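Long-range contacts in DNA polymerase (Pyrobaculum calidifontis, PDB 5MDN), which probably catalyses template-directed DNA synthesis, adding deoxyribonucleotides from their triphosphates to a growing strand with release of diphosphate: residues R72-R77 / G386-N391; R380-M385 / T466-A471. All blocks are in the same frame, centred on the assembly; numbering follows the deposited sequence.

In the fold
Contacts 1 and 2 illustrate how one helix end can tie separate parts of a polymerase together. Along the chain their segments alternate: 72-77, then 380-385 and directly 386-391, then 466-471. The end of helix 370-384 faces the start of helix 468-486 in contact 2, while the loop that follows it joins the edge of the N-terminal antiparallel sheet in contact 1. The centres lie about 10 Å apart, and a probable hydrogen bond from Glu-387 N to Ala-382 O connects them, as does Trp-525, which touches Pro-390 and Phe-468. Both lie away from the metal sites; contact 1 ties the N-terminal sheet to the polymerase region, and contact 2 joins two helices within that region.

Contact 1: residues R72-R77 / G386-N391; sequences RRFFGR and GEVAPN
Two nearly straight backbone hydrogen bonds hold Arg-73 against the loop 386-391. Arg-73 N reaches Gly-386 O at 2.9 Å, almost along the C=O axis, and Arg-73 O accepts Val-388 N at 2.8 Å, in the carbonyl plane. Together they make a single parallel beta bridge between Arg-73 and Glu-387. The Glu-387 side chain starts with CG anti to the backbone N (chi1 -153°) and bends at chi2, carrying its carboxylate up to the hairpin turn, where OE2 accepts Gly-76 N at 2.5 Å, nearly along the C-O axis. Glu-387 OE1 lies over one face of the Arg-73 guanidinium, 3.6 Å from Arg-73 NE; the planes are 47° apart and no N-H points at it, so this long salt bridge rests on charge alone.

Farther out the contact is apolar. Arg-72 CB meets Val-388 CG2 at 3.8 Å, the two side chains crossing at about a right angle. Phe-75 sets its CD2 over the centre of the Phe-74 ring and brings CZ to 3.6 Å from Pro-390 CG. Phe-81 and Tyr-109 of the same sheet also pack on Val-388. The arrangement is that of a two-residue beta hairpin with a type I' turn, whose outer strand is bridged by a loop leaving a helix through a Schellman motif at Gly-386.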
# COMPACT_ATOMS: atom_id res chain seq x y z
N ARG A 72 9.53 9.59 32.35
CA ARG A 72 9.21 9.96 30.98
C ARG A 72 7.87 10.67 30.95
O ARG A 72 7.16 10.76 31.95
CB ARG A 72 9.20 8.73 30.06
CG ARG A 72 10.37 7.78 30.27
CD ARG A 72 10.76 7.04 29.01
NE ARG A 72 11.98 6.27 29.23
CZ ARG A 72 13.20 6.79 29.22
NH1 ARG A 72 13.37 8.09 29.01
NH2 ARG A 72 14.26 6.02 29.43
N ARG A 73 7.52 11.18 29.77
CA ARG A 73 6.27 11.88 29.58
C ARG A 73 5.17 10.92 29.14
O ARG A 73 5.43 9.91 28.47
CB ARG A 73 6.43 12.99 28.54
CG ARG A 73 7.62 13.89 28.77
CD ARG A 73 7.80 14.86 27.60
NE ARG A 73 6.75 15.87 27.57
CZ ARG A 73 6.67 16.83 26.66
NH1 ARG A 73 7.58 16.92 25.71
NH2 ARG A 73 5.68 17.71 26.70
N PHE A 74 3.94 11.23 29.53
CA PHE A 74 2.77 10.46 29.12
C PHE A 74 1.64 11.45 28.86
O PHE A 74 1.09 12.02 29.80
CB PHE A 74 2.38 9.44 30.19
CG PHE A 74 1.28 8.51 29.77
CD1 PHE A 74 1.47 7.61 28.73
CD2 PHE A 74 0.06 8.51 30.43
CE1 PHE A 74 0.47 6.75 28.34
CE2 PHE A 74 -0.95 7.64 30.05
CZ PHE A 74 -0.74 6.76 29.00
N PHE A 75 1.30 11.64 27.58
CA PHE A 75 0.42 12.72 27.15
C PHE A 75 0.89 14.07 27.70
O PHE A 75 0.10 14.90 28.15
CB PHE A 75 -1.03 12.46 27.56
CG PHE A 75 -1.68 11.34 26.81
CD1 PHE A 75 -2.20 11.56 25.54
CD2 PHE A 75 -1.78 10.07 27.36
CE1 PHE A 75 -2.81 10.54 24.84
CE2 PHE A 75 -2.39 9.04 26.66
CZ PHE A 75 -2.91 9.28 25.40
N GLY A 76 2.21 14.29 27.65
CA GLY A 76 2.81 15.52 28.10
C GLY A 76 3.16 15.55 29.58
O GLY A 76 4.17 16.15 29.96
N ARG A 77 2.34 14.91 30.42
CA ARG A 77 2.59 14.91 31.85
C ARG A 77 3.78 14.01 32.18
O ARG A 77 3.79 12.84 31.77
CB ARG A 77 1.35 14.43 32.60
CG ARG A 77 0.10 15.23 32.31
CD ARG A 77 -1.12 14.61 32.99
NE ARG A 77 -2.35 15.36 32.73
CZ ARG A 77 -3.10 15.22 31.64
NH1 ARG A 77 -2.76 14.36 30.69
NH2 ARG A 77 -4.20 15.95 31.49
N GLY A 386 11.04 11.97 24.41
CA GLY A 386 10.88 11.45 25.75
C GLY A 386 9.45 11.10 26.12
O GLY A 386 9.10 11.17 27.30
N GLU A 387 8.63 10.72 25.15
CA GLU A 387 7.22 10.43 25.37
C GLU A 387 6.98 8.93 25.28
O GLU A 387 7.38 8.29 24.30
CB GLU A 387 6.35 11.16 24.35
CG GLU A 387 4.94 11.47 24.85
CD GLU A 387 4.79 12.90 25.32
OE1 GLU A 387 5.57 13.76 24.85
OE2 GLU A 387 3.91 13.16 26.16
N VAL A 388 6.31 8.38 26.29
CA VAL A 388 5.88 6.99 26.26
C VAL A 388 4.64 6.88 25.38
O VAL A 388 3.74 7.73 25.43
CB VAL A 388 5.62 6.48 27.69
CG1 VAL A 388 4.76 5.22 27.67
CG2 VAL A 388 6.94 6.21 28.40
N ALA A 389 4.59 5.83 24.56
CA ALA A 389 3.50 5.67 23.61
C ALA A 389 2.28 5.06 24.29
O ALA A 389 2.41 4.15 25.11
CB ALA A 389 3.94 4.79 22.45
N PRO A 390 1.08 5.54 23.97
CA PRO A 390 -0.14 4.88 24.46
C PRO A 390 -0.31 3.49 23.86
O PRO A 390 0.54 3.02 23.11
CB PRO A 390 -1.26 5.83 24.01
CG PRO A 390 -0.59 7.13 23.72
CD PRO A 390 0.79 6.79 23.25
N ASN A 391 -1.42 2.83 24.18
CA ASN A 391 -1.68 1.46 23.76
C ASN A 391 -2.72 1.41 22.65
O ASN A 391 -3.43 2.37 22.37
CB ASN A 391 -2.11 0.60 24.94
CG ASN A 391 -0.97 0.31 25.89
OD1 ASN A 391 0.16 0.08 25.47
ND2 ASN A 391 -1.27 0.30 27.19

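Contact 2: residues R380-M385 / T466-A471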
# COMPACT_ATOMS: atom_id res chain seq x y z
N ARG A 380 8.87 6.89 16.50
CA ARG A 380 10.24 7.39 16.41
C ARG A 380 10.35 8.80 16.98
O ARG A 380 11.29 9.10 17.72
CB ARG A 380 10.72 7.35 14.96
CG ARG A 380 12.23 7.34 14.79
CD ARG A 380 12.61 7.17 13.33
NE ARG A 380 12.64 5.76 12.93
CZ ARG A 380 13.75 5.05 12.78
NH1 ARG A 380 14.93 5.61 13.00
NH2 ARG A 380 13.69 3.78 12.42
N TYR A 381 9.40 9.67 16.64
CA TYR A 381 9.37 11.01 17.22
C TYR A 381 9.12 10.96 18.72
O TYR A 381 9.73 11.71 19.48
CB TYR A 381 8.31 11.87 16.53
CG TYR A 381 8.79 12.53 15.26
CD1 TYR A 381 9.48 13.74 15.30
CD2 TYR A 381 8.54 11.97 14.01
CE1 TYR A 381 9.92 14.35 14.14
CE2 TYR A 381 8.97 12.58 12.85
CZ TYR A 381 9.66 13.77 12.92
OH TYR A 381 10.10 14.38 11.77
N ALA A 382 8.20 10.09 19.16
CA ALA A 382 7.89 9.99 20.58
C ALA A 382 9.11 9.63 21.41
O ALA A 382 9.23 10.06 22.56
CB ALA A 382 6.77 8.97 20.81
N TYR A 383 10.03 8.83 20.85
CA TYR A 383 11.23 8.46 21.60
C TYR A 383 12.13 9.66 21.83
O TYR A 383 12.51 9.97 22.96
CB TYR A 383 11.98 7.34 20.89
CG TYR A 383 13.23 6.93 21.63
CD1 TYR A 383 13.15 6.17 22.79
CD2 TYR A 383 14.49 7.33 21.20
CE1 TYR A 383 14.28 5.80 23.49
CE2 TYR A 383 15.63 6.97 21.89
CZ TYR A 383 15.52 6.21 23.03
OH TYR A 383 16.65 5.84 23.73
N ARG A 384 12.50 10.36 20.75
CA ARG A 384 13.42 11.49 20.88
C ARG A 384 12.80 12.68 21.60
O ARG A 384 13.53 13.62 21.93
CB ARG A 384 13.92 11.92 19.50
CG ARG A 384 14.74 10.86 18.78
CD ARG A 384 15.92 10.44 19.63
NE ARG A 384 16.80 9.50 18.95
CZ ARG A 384 17.90 8.99 19.49
NH1 ARG A 384 18.25 9.35 20.72
NH2 ARG A 384 18.65 8.14 18.81
N MET A 385 11.49 12.67 21.83
CA MET A 385 10.85 13.67 22.66
C MET A 385 10.62 13.19 24.09
O MET A 385 10.07 13.94 24.90
CB MET A 385 9.52 14.10 22.04
CG MET A 385 9.67 14.81 20.70
SD MET A 385 8.10 15.29 19.95
CE MET A 385 8.68 16.08 18.45
N THR A 466 3.36 23.61 22.90
CA THR A 466 2.98 22.88 21.73
C THR A 466 2.77 21.40 21.95
O THR A 466 3.50 20.76 22.63
CB THR A 466 3.99 23.09 20.61
OG1 THR A 466 5.11 22.30 20.88
CG2 THR A 466 4.50 24.42 20.61
N GLY A 467 1.72 20.87 21.39
CA GLY A 467 1.38 19.49 21.56
C GLY A 467 2.26 18.57 20.80
O GLY A 467 3.03 18.96 20.01
N PHE A 468 2.10 17.31 21.02
CA PHE A 468 2.95 16.31 20.38
C PHE A 468 2.75 16.28 18.87
O PHE A 468 3.71 16.40 18.11
CB PHE A 468 2.69 14.93 20.99
CG PHE A 468 3.42 13.82 20.30
CD1 PHE A 468 4.80 13.86 20.16
CD2 PHE A 468 2.73 12.73 19.78
CE1 PHE A 468 5.48 12.83 19.52
CE2 PHE A 468 3.40 11.71 19.14
CZ PHE A 468 4.78 11.76 19.01
N ILE A 469 1.50 16.12 18.43
CA ILE A 469 1.23 16.07 16.99
C ILE A 469 1.60 17.36 16.29
O ILE A 469 2.22 17.30 15.21
CB ILE A 469 -0.22 15.63 16.74
CG1 ILE A 469 -0.46 14.23 17.31
CG2 ILE A 469 -0.53 15.65 15.25
CD1 ILE A 469 0.43 13.16 16.71
N PRO A 470 1.26 18.56 16.80
CA PRO A 470 1.76 19.77 16.14
C PRO A 470 3.28 19.84 16.07
O PRO A 470 3.82 20.21 15.02
CB PRO A 470 1.18 20.90 17.01
CG PRO A 470 -0.05 20.32 17.59
CD PRO A 470 0.28 18.88 17.85
N ALA A 471 3.98 19.45 17.14
CA ALA A 471 5.43 19.49 17.12
C ALA A 471 6.01 18.61 16.01
O ALA A 471 7.01 18.97 15.39
CB ALA A 471 5.99 19.07 18.48
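The last turn of helix 370-384 lies beside the first turn of helix 468-486, and their backbones keep well apart: the nearest CA atoms, of Ala-382 and Phe-468, are 8.0 Å from each other. Gly-467 holds the N-cap position of the second helix, and its carbonyl O receives Ala-471 N at 3.1 Å in the opening turn. Met-385 stands just past the end of the first helix, where its N still bonds back to Tyr-381 O. No hydrogen bond links the segments; side chains bridge the gap, the Phe-468 ring reaching as far as the backbone of the first helix.

Phe-468 carries most of the contact. Its CG is anti to the backbone N (chi1 174°), which sends the ring edge-first toward the other helix. Phe-468 CZ comes to 3.9 Å from Ala-382 CB and also lies near Ala-382 N, while Phe-468 CE1 lies 4.2 Å from Tyr-381 CB. Met-385, its CG anti to the carbonyl carbon and its chain extended beyond, lays SD against the same rim, 3.6 Å from CD1 of Phe-468. With Met-385 SD 4.7 Å from the Phe-468 ring centroid and 83° off the ring normal, this is an in-plane Met-aromatic contact at the edge. Beyond the sulfur, Met-385 CE reaches Ala-471 CB at 4.0 Å, one turn along the helix.

The Tyr-381 ring leads away from Phe-468 and runs along helix 468-486, touching Val-472 and Leu-476, with OH hydrogen-bonded to His-475 ND1. Arg-380 and Tyr-383 pack on helix 115-123. Ile-469 packs on helix 514-519, so the helix pair lies between helix 115-123 on one flank and helix 514-519 on another. This is probably the base of the fingers, whose two helices would be 468-486 and 495-512.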